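Local structure of GTPase subunit of restriction endonuclease (Thermococcus gammatolerans, 6P0F) at residues 4-10 with 152-158; 143-147 with 162-166. The protein probably recognises target DNA through its N-terminal YTH-like domain, as the GTPase subunit of an McrBC-type restriction endonuclease. All coordinates share one frame. Residue numbers count along the deposited sequence, not the author numbering.

Contact 1: 4-10 with 152-158; sequences QLFIIGI and FPIAGYV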
ATOM      1  N   GLN A   4       5.965   3.577  11.404  1.00 23.83           N
ATOM      2  CA  GLN A   4       5.508   2.206  11.354  1.00 23.19           C
ATOM      3  C   GLN A   4       5.729   1.633   9.962  1.00 24.89           C
ATOM      4  O   GLN A   4       5.815   2.352   8.972  1.00 24.05           O
ATOM      5  CB  GLN A   4       4.040   2.126  11.757  1.00 27.06           C
ATOM      6  CG  GLN A   4       3.799   2.644  13.171  1.00 31.87           C
ATOM      7  CD  GLN A   4       2.352   2.794  13.528  1.00 31.18           C
ATOM      8  OE1 GLN A   4       1.913   2.313  14.576  1.00 34.16           O
ATOM      9  NE2 GLN A   4       1.583   3.459  12.667  1.00 29.98           N
ATOM     10  N   LEU A   5       5.839   0.309   9.912  1.00 23.60           N
ATOM     11  CA  LEU A   5       5.978  -0.433   8.670  1.00 21.97           C
ATOM     12  C   LEU A   5       4.825  -1.421   8.587  1.00 21.69           C
ATOM     13  O   LEU A   5       4.600  -2.204   9.521  1.00 20.20           O
ATOM     14  CB  LEU A   5       7.317  -1.160   8.590  1.00 25.18           C
ATOM     15  CG  LEU A   5       7.541  -2.141   7.435  1.00 25.49           C
ATOM     16  CD1 LEU A   5       7.427  -1.347   6.108  1.00 22.77           C
ATOM     17  CD2 LEU A   5       8.883  -2.857   7.571  1.00 27.76           C
ATOM     18  N   PHE A   6       4.072  -1.366   7.485  1.00 21.61           N
ATOM     19  CA  PHE A   6       2.955  -2.257   7.234  1.00 21.44           C
ATOM     20  C   PHE A   6       3.217  -3.084   5.985  1.00 20.27           C
ATOM     21  O   PHE A   6       3.964  -2.662   5.098  1.00 20.11           O
ATOM     22  CB  PHE A   6       1.657  -1.472   7.056  1.00 20.81           C
ATOM     23  CG  PHE A   6       1.295  -0.659   8.243  1.00 21.95           C
ATOM     24  CD1 PHE A   6       0.643  -1.237   9.316  1.00 24.58           C
ATOM     25  CD2 PHE A   6       1.635   0.682   8.308  1.00 21.45           C
ATOM     26  CE1 PHE A   6       0.317  -0.493  10.437  1.00 26.66           C
ATOM     27  CE2 PHE A   6       1.287   1.436   9.427  1.00 26.97           C
ATOM     28  CZ  PHE A   6       0.648   0.822  10.508  1.00 26.61           C
ATOM     29  N   ILE A   7       2.616  -4.280   5.943  1.00 18.97           N
ATOM     30  CA  ILE A   7       2.611  -5.135   4.756  1.00 18.19           C
ATOM     31  C   ILE A   7       1.175  -5.264   4.271  1.00 21.38           C
ATOM     32  O   ILE A   7       0.270  -5.608   5.045  1.00 23.30           O
ATOM     33  CB  ILE A   7       3.192  -6.530   5.033  1.00 20.84           C
ATOM     34  CG1 ILE A   7       4.663  -6.436   5.385  1.00 21.07           C
ATOM     35  CG2 ILE A   7       2.973  -7.450   3.824  1.00 21.76           C
ATOM     36  CD1 ILE A   7       5.161  -7.695   6.083  1.00 23.35           C
ATOM     37  N   ILE A   8       0.953  -4.979   2.993  1.00 19.36           N
ATOM     38  CA  ILE A   8      -0.363  -5.156   2.388  1.00 20.55           C
ATOM     39  C   ILE A   8      -0.221  -6.136   1.245  1.00 20.73           C
ATOM     40  O   ILE A   8       0.562  -5.934   0.319  1.00 18.81           O
ATOM     41  CB  ILE A   8      -0.955  -3.824   1.934  1.00 19.42           C
ATOM     42  CG1 ILE A   8      -1.226  -2.955   3.158  1.00 21.91           C
ATOM     43  CG2 ILE A   8      -2.250  -4.053   1.133  1.00 22.57           C
ATOM     44  CD1 ILE A   8      -1.655  -1.519   2.774  1.00 28.09           C
ATOM     45  N   GLY A   9      -1.005  -7.237   1.307  1.00 19.41           N
ATOM     46  CA  GLY A   9      -0.897  -8.301   0.353  1.00 22.35           C
ATOM     47  C   GLY A   9      -1.938  -8.096  -0.746  1.00 28.30           C
ATOM     48  O   GLY A   9      -3.127  -8.031  -0.461  1.00 34.80           O
ATOM     49  N   ILE A  10      -1.458  -7.991  -1.970  1.00 19.39           N
ATOM     50  CA  ILE A  10      -2.305  -7.753  -3.144  1.00 20.33           C
ATOM     51  C   ILE A  10      -2.373  -9.057  -3.919  1.00 20.56           C
ATOM     52  O   ILE A  10      -1.372  -9.491  -4.496  1.00 19.97           O
ATOM     53  CB  ILE A  10      -1.735  -6.632  -4.030  1.00 20.26           C
ATOM     54  CG1 ILE A  10      -1.508  -5.332  -3.249  1.00 23.42           C
ATOM     55  CG2 ILE A  10      -2.637  -6.426  -5.291  1.00 24.03           C
ATOM     56  CD1 ILE A  10      -2.758  -4.717  -2.705  1.00 24.34           C
ATOM     57  N   PHE A 152       2.075 -13.896   3.635  1.00 19.55           N
ATOM     58  CA  PHE A 152       1.339 -13.067   2.668  1.00 18.31           C
ATOM     59  C   PHE A 152       0.075 -12.581   3.355  1.00 21.57           C
ATOM     60  O   PHE A 152      -1.044 -13.022   3.048  1.00 21.19           O
ATOM     61  CB  PHE A 152       1.047 -13.881   1.398  1.00 18.83           C
ATOM     62  CG  PHE A 152       0.540 -13.083   0.215  1.00 17.82           C
ATOM     63  CD1 PHE A 152       1.132 -11.924  -0.176  1.00 19.78           C
ATOM     64  CD2 PHE A 152      -0.514 -13.549  -0.549  1.00 23.16           C
ATOM     65  CE1 PHE A 152       0.666 -11.221  -1.277  1.00 22.20           C
ATOM     66  CE2 PHE A 152      -0.979 -12.850  -1.642  1.00 22.65           C
ATOM     67  CZ  PHE A 152      -0.394 -11.667  -2.004  1.00 19.16           C
ATOM     68  N   PRO A 153       0.211 -11.644   4.298  1.00 20.02           N
ATOM     69  CA  PRO A 153      -0.963 -11.167   5.029  1.00 20.26           C
ATOM     70  C   PRO A 153      -1.816 -10.261   4.164  1.00 21.24           C
ATOM     71  O   PRO A 153      -1.322  -9.551   3.285  1.00 21.91           O
ATOM     72  CB  PRO A 153      -0.368 -10.401   6.214  1.00 23.60           C
ATOM     73  CG  PRO A 153       0.920  -9.849   5.670  1.00 23.00           C
ATOM     74  CD  PRO A 153       1.441 -10.915   4.694  1.00 19.01           C
ATOM     75  N   ILE A 154      -3.124 -10.268   4.436  1.00 21.51           N
ATOM     76  CA  ILE A 154      -3.960  -9.235   3.822  1.00 24.90           C
ATOM     77  C   ILE A 154      -3.521  -7.854   4.286  1.00 23.47           C
ATOM     78  O   ILE A 154      -3.379  -6.925   3.477  1.00 23.43           O
ATOM     79  CB  ILE A 154      -5.445  -9.504   4.110  1.00 30.79           C
ATOM     80  CG1 ILE A 154      -5.914 -10.676   3.243  1.00 33.87           C
ATOM     81  CG2 ILE A 154      -6.267  -8.283   3.785  1.00 31.85           C
ATOM     82  CD1 ILE A 154      -7.290 -11.148   3.581  1.00 33.97           C
ATOM     83  N   ALA A 155      -3.269  -7.700   5.588  1.00 24.10           N
ATOM     84  CA  ALA A 155      -2.735  -6.476   6.163  1.00 23.42           C
ATOM     85  C   ALA A 155      -1.973  -6.845   7.422  1.00 27.61           C
ATOM     86  O   ALA A 155      -2.559  -7.417   8.348  1.00 30.68           O
ATOM     87  CB  ALA A 155      -3.843  -5.481   6.487  1.00 27.16           C
ATOM     88  N   GLY A 156      -0.688  -6.528   7.453  1.00 21.59           N
ATOM     89  CA  GLY A 156       0.155  -6.846   8.592  1.00 23.86           C
ATOM     90  C   GLY A 156       0.910  -5.639   9.110  1.00 27.97           C
ATOM     91  O   GLY A 156       1.187  -4.685   8.377  1.00 25.50           O
ATOM     92  N   TYR A 157       1.227  -5.690  10.400  1.00 25.11           N
ATOM     93  CA  TYR A 157       2.038  -4.686  11.071  1.00 24.16           C
ATOM     94  C   TYR A 157       3.373  -5.319  11.422  1.00 27.23           C
ATOM     95  O   TYR A 157       3.405  -6.417  12.007  1.00 25.96           O
ATOM     96  CB  TYR A 157       1.342  -4.175  12.335  1.00 27.33           C
ATOM     97  CG  TYR A 157       2.231  -3.342  13.235  1.00 29.29           C
ATOM     98  CD1 TYR A 157       2.626  -2.060  12.863  1.00 29.94           C
ATOM     99  CD2 TYR A 157       2.671  -3.825  14.458  1.00 28.00           C
ATOM    100  CE1 TYR A 157       3.430  -1.289  13.674  1.00 35.46           C
ATOM    101  CE2 TYR A 157       3.473  -3.050  15.287  1.00 30.44           C
ATOM    102  CZ  TYR A 157       3.850  -1.791  14.890  1.00 34.74           C
ATOM    103  OH  TYR A 157       4.648  -1.009  15.692  1.00 40.28           O
ATOM    104  N   VAL A 158       4.469  -4.675  11.039  1.00 21.89           N
ATOM    105  CA  VAL A 158       5.797  -5.219  11.299  1.00 23.08           C
ATOM    106  C   VAL A 158       6.273  -4.643  12.634  1.00 27.87           C
ATOM    107  O   VAL A 158       6.519  -3.437  12.763  1.00 26.90           O
ATOM    108  CB  VAL A 158       6.781  -4.927  10.162  1.00 23.50           C
ATOM    109  CG1 VAL A 158       8.139  -5.566  10.442  1.00 27.55           C
ATOM    110  CG2 VAL A 158       6.215  -5.478   8.848  1.00 25.08           C
TER
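Strands 5-10 and 155-158 run antiparallel at an axis distance of 4.6 Å, and four backbone hydrogen bonds join the two segments. I7 and G156 form a hydrogen-bonded pair through I7 N to G156 O (2.9 Å) and G156 N to I7 O (2.8 Å). V158 N donates to L5 O at 2.9 Å, and beyond the short strand G9 N still reaches I154 O at 3.2 Å. CA-H...O contacts such as F6 CA to G156 O (3.2 Å) fill in between. Apolar side chains divide between the two faces. On one, I7 CD1 meets V158 CG2 at 3.7 Å and I7 CG2 meets P153 CG at 3.7 Å, with M163 and L170 of helix 160-174 packing on L5. On the other, F6 CE1 lies 3.7 Å from Y157 CD1, the rings inclined obliquely. At the far end F152 CE1 approaches G9 CA at 3.7 Å; a CB on G9 would clash with P153 O. Strand 70-76 pairs with the other edge of 5-10; 155-158 pairs in the sheet with 5-10 alone and is therefore an edge strand. The L5, I7 and V158 face is buried under helix 160-174, whereas the F6/Y157 side stays partly open at Y157.

Contact 2: 143-147 with 162-166; sequences SKLGY and RMSGV. With SO4 (sulfate ion), chain C.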
ATOM      1  N   SER A 143      12.290 -13.411   4.346  1.00 20.45           N
ATOM      2  CA  SER A 143      13.464 -13.989   4.997  1.00 22.24           C
ATOM      3  C   SER A 143      14.238 -12.929   5.759  1.00 23.58           C
ATOM      4  O   SER A 143      14.591 -13.124   6.932  1.00 24.88           O
ATOM      5  CB  SER A 143      14.331 -14.671   3.947  1.00 25.09           C
ATOM      6  OG  SER A 143      13.635 -15.818   3.461  1.00 31.71           O
ATOM      7  N   LYS A 144      14.477 -11.776   5.129  1.00 23.49           N
ATOM      8  CA  LYS A 144      15.195 -10.714   5.820  1.00 24.64           C
ATOM      9  C   LYS A 144      14.430 -10.247   7.054  1.00 27.57           C
ATOM     10  O   LYS A 144      15.040  -9.890   8.073  1.00 28.35           O
ATOM     11  CB  LYS A 144      15.457  -9.547   4.861  1.00 25.10           C
ATOM     12  CG  LYS A 144      16.551  -8.615   5.332  1.00 43.69           C
ATOM     13  CD  LYS A 144      17.889  -9.341   5.558  1.00 45.93           C
ATOM     14  CE  LYS A 144      19.083  -8.387   5.544  1.00 57.40           C
ATOM     15  NZ  LYS A 144      20.381  -9.116   5.356  1.00 55.98           N
ATOM     16  N   LEU A 145      13.099 -10.254   6.996  1.00 21.43           N
ATOM     17  CA  LEU A 145      12.275  -9.818   8.119  1.00 17.82           C
ATOM     18  C   LEU A 145      12.093 -10.898   9.186  1.00 20.42           C
ATOM     19  O   LEU A 145      11.490 -10.614  10.227  1.00 23.33           O
ATOM     20  CB  LEU A 145      10.884  -9.392   7.644  1.00 21.67           C
ATOM     21  CG  LEU A 145      10.809  -8.032   6.932  1.00 21.15           C
ATOM     22  CD1 LEU A 145       9.466  -7.836   6.242  1.00 22.86           C
ATOM     23  CD2 LEU A 145      11.040  -6.911   7.921  1.00 26.06           C
ATOM     24  N   GLY A 146      12.523 -12.126   8.919  1.00 21.41           N
ATOM     25  CA  GLY A 146      12.330 -13.220   9.858  1.00 22.08           C
ATOM     26  C   GLY A 146      10.982 -13.887   9.786  1.00 20.84           C
ATOM     27  O   GLY A 146      10.595 -14.588  10.729  1.00 22.25           O
ATOM     28  N   TYR A 147      10.223 -13.656   8.721  1.00 19.48           N
ATOM     29  CA  TYR A 147       8.965 -14.336   8.493  1.00 18.56           C
ATOM     30  C   TYR A 147       9.190 -15.584   7.642  1.00 18.56           C
ATOM     31  O   TYR A 147      10.194 -15.712   6.937  1.00 22.72           O
ATOM     32  CB  TYR A 147       7.977 -13.400   7.779  1.00 21.14           C
ATOM     33  CG  TYR A 147       7.488 -12.208   8.544  1.00 18.16           C
ATOM     34  CD1 TYR A 147       6.981 -12.321   9.812  1.00 21.37           C
ATOM     35  CD2 TYR A 147       7.436 -10.965   7.933  1.00 18.96           C
ATOM     36  CE1 TYR A 147       6.473 -11.240  10.466  1.00 24.03           C
ATOM     37  CE2 TYR A 147       6.954  -9.874   8.584  1.00 19.95           C
ATOM     38  CZ  TYR A 147       6.483  -9.999   9.839  1.00 23.81           C
ATOM     39  OH  TYR A 147       5.977  -8.901  10.470  1.00 26.13           O
ATOM     40  N   ARG A 162      11.415  -6.352  14.586  1.00 29.69           N
ATOM     41  CA  ARG A 162      11.728  -6.818  13.246  1.00 26.75           C
ATOM     42  C   ARG A 162      12.049  -5.686  12.287  1.00 30.25           C
ATOM     43  O   ARG A 162      12.938  -5.826  11.435  1.00 29.08           O
ATOM     44  CB  ARG A 162      10.550  -7.541  12.605  1.00 26.73           C
ATOM     45  CG  ARG A 162      10.113  -8.700  13.191  1.00 32.29           C
ATOM     46  CD  ARG A 162       9.033  -9.226  12.282  1.00 29.16           C
ATOM     47  NE  ARG A 162       8.428 -10.260  13.033  1.00 26.39           N
ATOM     48  CZ  ARG A 162       8.839 -11.516  13.006  1.00 28.48           C
ATOM     49  NH1 ARG A 162       9.858 -11.859  12.229  1.00 22.43           N
ATOM     50  NH2 ARG A 162       8.225 -12.402  13.744  1.00 30.24           N
HETATM   51  N   MSE A 163      11.247  -4.613  12.343  1.00 34.20           N
HETATM   52  CA  MSE A 163      11.371  -3.460  11.435  1.00 35.32           C
HETATM   53  C   MSE A 163      12.773  -2.911  11.589  1.00 33.61           C
HETATM   54  O   MSE A 163      13.431  -2.562  10.603  1.00 36.41           O
HETATM   55  CB  MSE A 163      10.313  -2.387  11.735  1.00 30.97           C
HETATM   56  CG  MSE A 163      10.414  -1.183  10.876  1.00 31.45           C
HETATM   57 SE   MSE A 163       9.293   0.253  11.689  1.00 47.70          SE
HETATM   58  CE  MSE A 163       7.649  -0.748  12.173  1.00 41.27           C
ATOM     59  N   SER A 164      13.254  -2.896  12.834  1.00 39.79           N
ATOM     60  CA  SER A 164      14.579  -2.339  13.104  1.00 43.58           C
ATOM     61  C   SER A 164      15.671  -3.033  12.310  1.00 42.18           C
ATOM     62  O   SER A 164      16.638  -2.386  11.888  1.00 44.59           O
ATOM     63  CB  SER A 164      14.896  -2.450  14.581  1.00 44.20           C
ATOM     64  OG  SER A 164      16.173  -1.936  14.895  1.00 57.55           O
ATOM     65  N   GLY A 165      15.530  -4.332  12.050  1.00 39.38           N
ATOM     66  CA  GLY A 165      16.544  -5.034  11.295  1.00 36.50           C
ATOM     67  C   GLY A 165      16.664  -4.580   9.866  1.00 40.48           C
ATOM     68  O   GLY A 165      17.725  -4.731   9.256  1.00 37.86           O
ATOM     69  N   VAL A 166      15.595  -4.002   9.292  1.00 37.88           N
ATOM     70  CA  VAL A 166      15.600  -3.594   7.906  1.00 36.84           C
ATOM     71  C   VAL A 166      15.388  -2.106   7.708  1.00 33.41           C
ATOM     72  O   VAL A 166      15.387  -1.620   6.573  1.00 33.00           O
ATOM     73  CB  VAL A 166      14.544  -4.371   7.083  1.00 33.96           C
ATOM     74  CG1 VAL A 166      14.799  -5.869   7.196  1.00 40.22           C
ATOM     75  CG2 VAL A 166      13.155  -4.007   7.559  1.00 34.62           C
TER
HETATM   76  S   SO4 C 202       5.228 -10.754  15.457  1.00 55.98           S
HETATM   77  O1  SO4 C 202       4.497  -9.775  14.629  1.00 49.32           O
HETATM   78  O2  SO4 C 202       6.567 -10.861  14.904  1.00 55.14           O
HETATM   79  O3  SO4 C 202       5.278 -10.337  16.866  1.00 57.30           O
HETATM   80  O4  SO4 C 202       4.573 -12.041  15.473  1.00 60.07           O
HETATM   81  O   HOH W   1      13.949  -7.812  10.536  1.00 36.07           O
HETATM   82  O   HOH W   2       5.784  -8.597  13.281  1.00 36.87           O
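R162, in the first turn of helix 160-174, dominates this contact through an extended side chain (chi1 m, chi2 and chi3 t) that carries its guanidinium past the end of helix 138-145. There NH1 donates to L145 O at 2.9 Å and, weakly, to G146 O at 3.2 Å. NE and NH2 turn to a sulfate ion, probably from the crystallisation liquor, with NE at 2.7 Å and NH2 at 2.5 Å from its O2. The m rotamer of Y147 brings CE1 over one face of the R162 guanidinium, 3.4 Å from NE; a water links Y147 OH (2.8 Å) to R162 NE (3.1 Å, weak). CD2 of L145 (m,t rotamer) touches V166 CG2 at 3.6 Å, while K144 CG reaches V166 CG1 at 3.8 Å. A CB on G146 would clash with R162 NH1. Positive phi at G146 and two bonds back into the last turn, including G146 N to S143 O (3.0 Å), make a Schellman motif ending helix 138-145.

Three of the four segments fall within 143-166, where strand 155-158 separates helices 138-145 and 160-174; 4-10 comes from the N-terminus. The centres of the contacts are 13 Å apart, on the same side of the domain. Contact 1 is buried and built on backbone bonds between strands, with apolar faces; contact 2 is only partly buried and relies on one charged side chain, a water and a smaller apolar patch. They touch directly: selenomethionine M163 puts CE 3.0 Å from V158 O and 3.1 Å from L5 N, and Y147 CE2 lies 3.8 Å from I7 CD1. Helix 160-174 through M163, and the loop after helix 138-145 through Y147, thus pack onto the L5, I7 and V158 face.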